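Local structure of endo-1,4-beta-xylanase (Uncultured bacterium, 7AX7) at residues S19-I24 / Q160-L165. The protein probably removes acetyl groups from acetylated xylan with the help of a bound cobalt ion, as the carbohydrate esterase domain of a multidomain xylanase. Residues are numbered along the deposited sequence; the frame is centred on the assembly and turned at random.
Sequences SDVLDI and QTVQAL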
ATOM      1  N   SER A  19      -9.320  10.023  -3.409  1.00  8.18           N
ATOM      2  CA  SER A  19     -10.334  10.678  -2.587  1.00 11.06           C
ATOM      3  C   SER A  19     -11.591   9.827  -2.476  1.00  8.05           C
ATOM      4  O   SER A  19     -12.255   9.824  -1.433  1.00  7.75           O
ATOM      5  CB  SER A  19     -10.669  12.055  -3.159  1.00 13.02           C
ATOM      6  OG  SER A  19      -9.531  12.890  -3.111  1.00 12.62           O
ATOM      7  N   ASP A  20     -11.940   9.109  -3.545  1.00  8.52           N
ATOM      8  CA  ASP A  20     -13.099   8.222  -3.492  1.00 12.48           C
ATOM      9  C   ASP A  20     -12.820   7.013  -2.608  1.00 11.93           C
ATOM     10  O   ASP A  20     -13.718   6.528  -1.908  1.00  9.97           O
ATOM     11  CB  ASP A  20     -13.486   7.776  -4.903  1.00 15.81           C
ATOM     12  CG  ASP A  20     -13.883   8.942  -5.799  1.00 16.64           C
ATOM     13  OD1 ASP A  20     -14.649   9.822  -5.351  1.00 15.75           O
ATOM     14  OD2 ASP A  20     -13.422   8.976  -6.955  1.00 15.20           O
ATOM     15  N   VAL A  21     -11.585   6.500  -2.647  1.00  9.87           N
ATOM     16  CA  VAL A  21     -11.216   5.424  -1.739  1.00  8.73           C
ATOM     17  C   VAL A  21     -11.352   5.903  -0.299  1.00 10.81           C
ATOM     18  O   VAL A  21     -11.929   5.211   0.553  1.00 11.19           O
ATOM     19  CB  VAL A  21      -9.791   4.919  -2.056  1.00 13.27           C
ATOM     20  CG1 VAL A  21      -9.306   3.924  -0.998  1.00  7.90           C
ATOM     21  CG2 VAL A  21      -9.740   4.281  -3.454  1.00  6.17           C
ATOM     22  N   LEU A  22     -10.868   7.119  -0.017  1.00  9.28           N
ATOM     23  CA  LEU A  22     -10.917   7.653   1.341  1.00  9.66           C
ATOM     24  C   LEU A  22     -12.352   7.827   1.825  1.00  9.68           C
ATOM     25  O   LEU A  22     -12.664   7.531   2.987  1.00  9.30           O
ATOM     26  CB  LEU A  22     -10.175   8.987   1.399  1.00  7.50           C
ATOM     27  CG  LEU A  22      -8.659   8.941   1.183  1.00 13.89           C
ATOM     28  CD1 LEU A  22      -8.141  10.358   1.132  1.00  6.98           C
ATOM     29  CD2 LEU A  22      -7.958   8.122   2.288  1.00  6.38           C
ATOM     30  N   ASP A  23     -13.227   8.352   0.961  1.00  8.12           N
ATOM     31  CA  ASP A  23     -14.635   8.484   1.319  1.00  9.40           C
ATOM     32  C   ASP A  23     -15.181   7.170   1.847  1.00 10.10           C
ATOM     33  O   ASP A  23     -15.894   7.142   2.856  1.00  9.83           O
ATOM     34  CB  ASP A  23     -15.451   8.941   0.109  1.00  9.85           C
ATOM     35  CG  ASP A  23     -15.184  10.387  -0.277  1.00 13.51           C
ATOM     36  OD1 ASP A  23     -14.566  11.129   0.520  1.00 12.71           O
ATOM     37  OD2 ASP A  23     -15.594  10.773  -1.391  1.00 12.70           O
ATOM     38  N   ILE A  24     -14.832   6.064   1.183  1.00 11.87           N
ATOM     39  CA  ILE A  24     -15.339   4.753   1.577  1.00  9.05           C
ATOM     40  C   ILE A  24     -14.676   4.288   2.873  1.00  9.36           C
ATOM     41  O   ILE A  24     -15.344   3.806   3.796  1.00  9.66           O
ATOM     42  CB  ILE A  24     -15.127   3.748   0.431  1.00  7.87           C
ATOM     43  CG1 ILE A  24     -16.033   4.101  -0.756  1.00  8.20           C
ATOM     44  CG2 ILE A  24     -15.329   2.309   0.913  1.00  7.31           C
ATOM     45  CD1 ILE A  24     -15.568   3.479  -2.085  1.00  9.33           C
ATOM     46  N   GLN A 160     -13.217   0.904 -10.885  1.00 14.19           N
ATOM     47  CA  GLN A 160     -13.789  -0.412 -10.605  1.00 14.69           C
ATOM     48  C   GLN A 160     -13.346  -0.939  -9.243  1.00 11.59           C
ATOM     49  O   GLN A 160     -14.065  -1.732  -8.618  1.00 12.08           O
ATOM     50  CB  GLN A 160     -13.428  -1.392 -11.718  1.00 15.16           C
ATOM     51  CG  GLN A 160     -14.171  -1.123 -13.019  1.00 20.24           C
ATOM     52  CD  GLN A 160     -13.692  -2.004 -14.160  1.00 25.57           C
ATOM     53  OE1 GLN A 160     -12.564  -1.870 -14.634  1.00 30.68           O
ATOM     54  NE2 GLN A 160     -14.547  -2.907 -14.605  1.00 28.54           N
ATOM     55  N   THR A 161     -12.175  -0.517  -8.764  1.00 13.01           N
ATOM     56  CA  THR A 161     -11.774  -0.856  -7.399  1.00  9.34           C
ATOM     57  C   THR A 161     -12.546  -0.026  -6.389  1.00  7.95           C
ATOM     58  O   THR A 161     -12.917  -0.525  -5.317  1.00  8.54           O
ATOM     59  CB  THR A 161     -10.271  -0.666  -7.232  1.00  8.15           C
ATOM     60  OG1 THR A 161      -9.594  -1.736  -7.910  1.00  9.14           O
ATOM     61  CG2 THR A 161      -9.864  -0.642  -5.743  1.00  6.69           C
ATOM     62  N   VAL A 162     -12.805   1.244  -6.713  1.00  7.05           N
ATOM     63  CA  VAL A 162     -13.702   2.046  -5.888  1.00 10.21           C
ATOM     64  C   VAL A 162     -15.064   1.371  -5.763  1.00  9.81           C
ATOM     65  O   VAL A 162     -15.631   1.280  -4.668  1.00 10.26           O
ATOM     66  CB  VAL A 162     -13.820   3.468  -6.461  1.00 13.06           C
ATOM     67  CG1 VAL A 162     -14.854   4.257  -5.680  1.00  9.41           C
ATOM     68  CG2 VAL A 162     -12.447   4.168  -6.421  1.00  9.21           C
ATOM     69  N   GLN A 163     -15.609   0.876  -6.878  1.00  7.53           N
ATOM     70  CA  GLN A 163     -16.891   0.180  -6.820  1.00 13.26           C
ATOM     71  C   GLN A 163     -16.801  -1.079  -5.968  1.00  8.85           C
ATOM     72  O   GLN A 163     -17.741  -1.414  -5.243  1.00  6.98           O
ATOM     73  CB  GLN A 163     -17.371  -0.174  -8.230  1.00 11.53           C
ATOM     74  CG  GLN A 163     -17.796   1.009  -9.065  1.00 18.87           C
ATOM     75  CD  GLN A 163     -18.054   0.621 -10.519  1.00 27.68           C
ATOM     76  OE1 GLN A 163     -17.116   0.417 -11.304  1.00 20.05           O
ATOM     77  NE2 GLN A 163     -19.324   0.503 -10.877  1.00 18.52           N
ATOM     78  N   ALA A 164     -15.670  -1.781  -6.037  1.00  9.00           N
ATOM     79  CA  ALA A 164     -15.507  -3.049  -5.330  1.00 10.75           C
ATOM     80  C   ALA A 164     -15.300  -2.864  -3.833  1.00 10.77           C
ATOM     81  O   ALA A 164     -15.670  -3.743  -3.053  1.00  9.17           O
ATOM     82  CB  ALA A 164     -14.323  -3.819  -5.917  1.00  9.99           C
ATOM     83  N   LEU A 165     -14.721  -1.739  -3.413  1.00  7.77           N
ATOM     84  CA  LEU A 165     -14.253  -1.628  -2.035  1.00  9.58           C
ATOM     85  C   LEU A 165     -15.357  -1.782  -0.979  1.00 10.62           C
ATOM     86  O   LEU A 165     -15.095  -2.422   0.056  1.00  8.53           O
ATOM     87  CB  LEU A 165     -13.507  -0.298  -1.871  1.00  7.87           C
ATOM     88  CG  LEU A 165     -12.778  -0.099  -0.540  1.00 10.84           C
ATOM     89  CD1 LEU A 165     -11.745  -1.198  -0.304  1.00  8.01           C
ATOM     90  CD2 LEU A 165     -12.119   1.267  -0.487  1.00 11.45           C
TER
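Ile24 faces both Val162 and Leu165, and its two branches divide the work between them. The methyl CG2, anti to the backbone N, meets Leu165 CD2 at 3.7 Å, while the CG1 branch carries CD1 to Val162 CG1, also at 3.7 Å. The same CD1 lies 3.4 Å from Val162 O, a van der Waals contact of a methyl with a backbone carbonyl. An alanine at Ile24 would probably open a gap between the helices, leaving Val162 CG1 and Leu165 CD2 with fewer apolar neighbours. This apolar packing joins two helices that lie side by side on the outside of the curled parallel sheet, in the distorted (β/α) barrel of NodB-type deacetylases; the local axes of 19-24 and 160-165, on helices 16-28 and 159-174, run parallel within 1° and approach to 9.7 Å. Nearer the sheet, Val21 CG1 touches Leu165 CD2 at 3.9 Å, the two side chains crossing at about a right angle, and both rest on Phe10 of strand 4-11. Val21 turns its other methyl, CG2, to Val162 CG2 at 4.0 Å. At the exposed margin the contact is still carbon on carbon: Asp20 offers its CB, not its carboxylate, to both Val162 methyls, the nearer being CG1 at 3.9 Å.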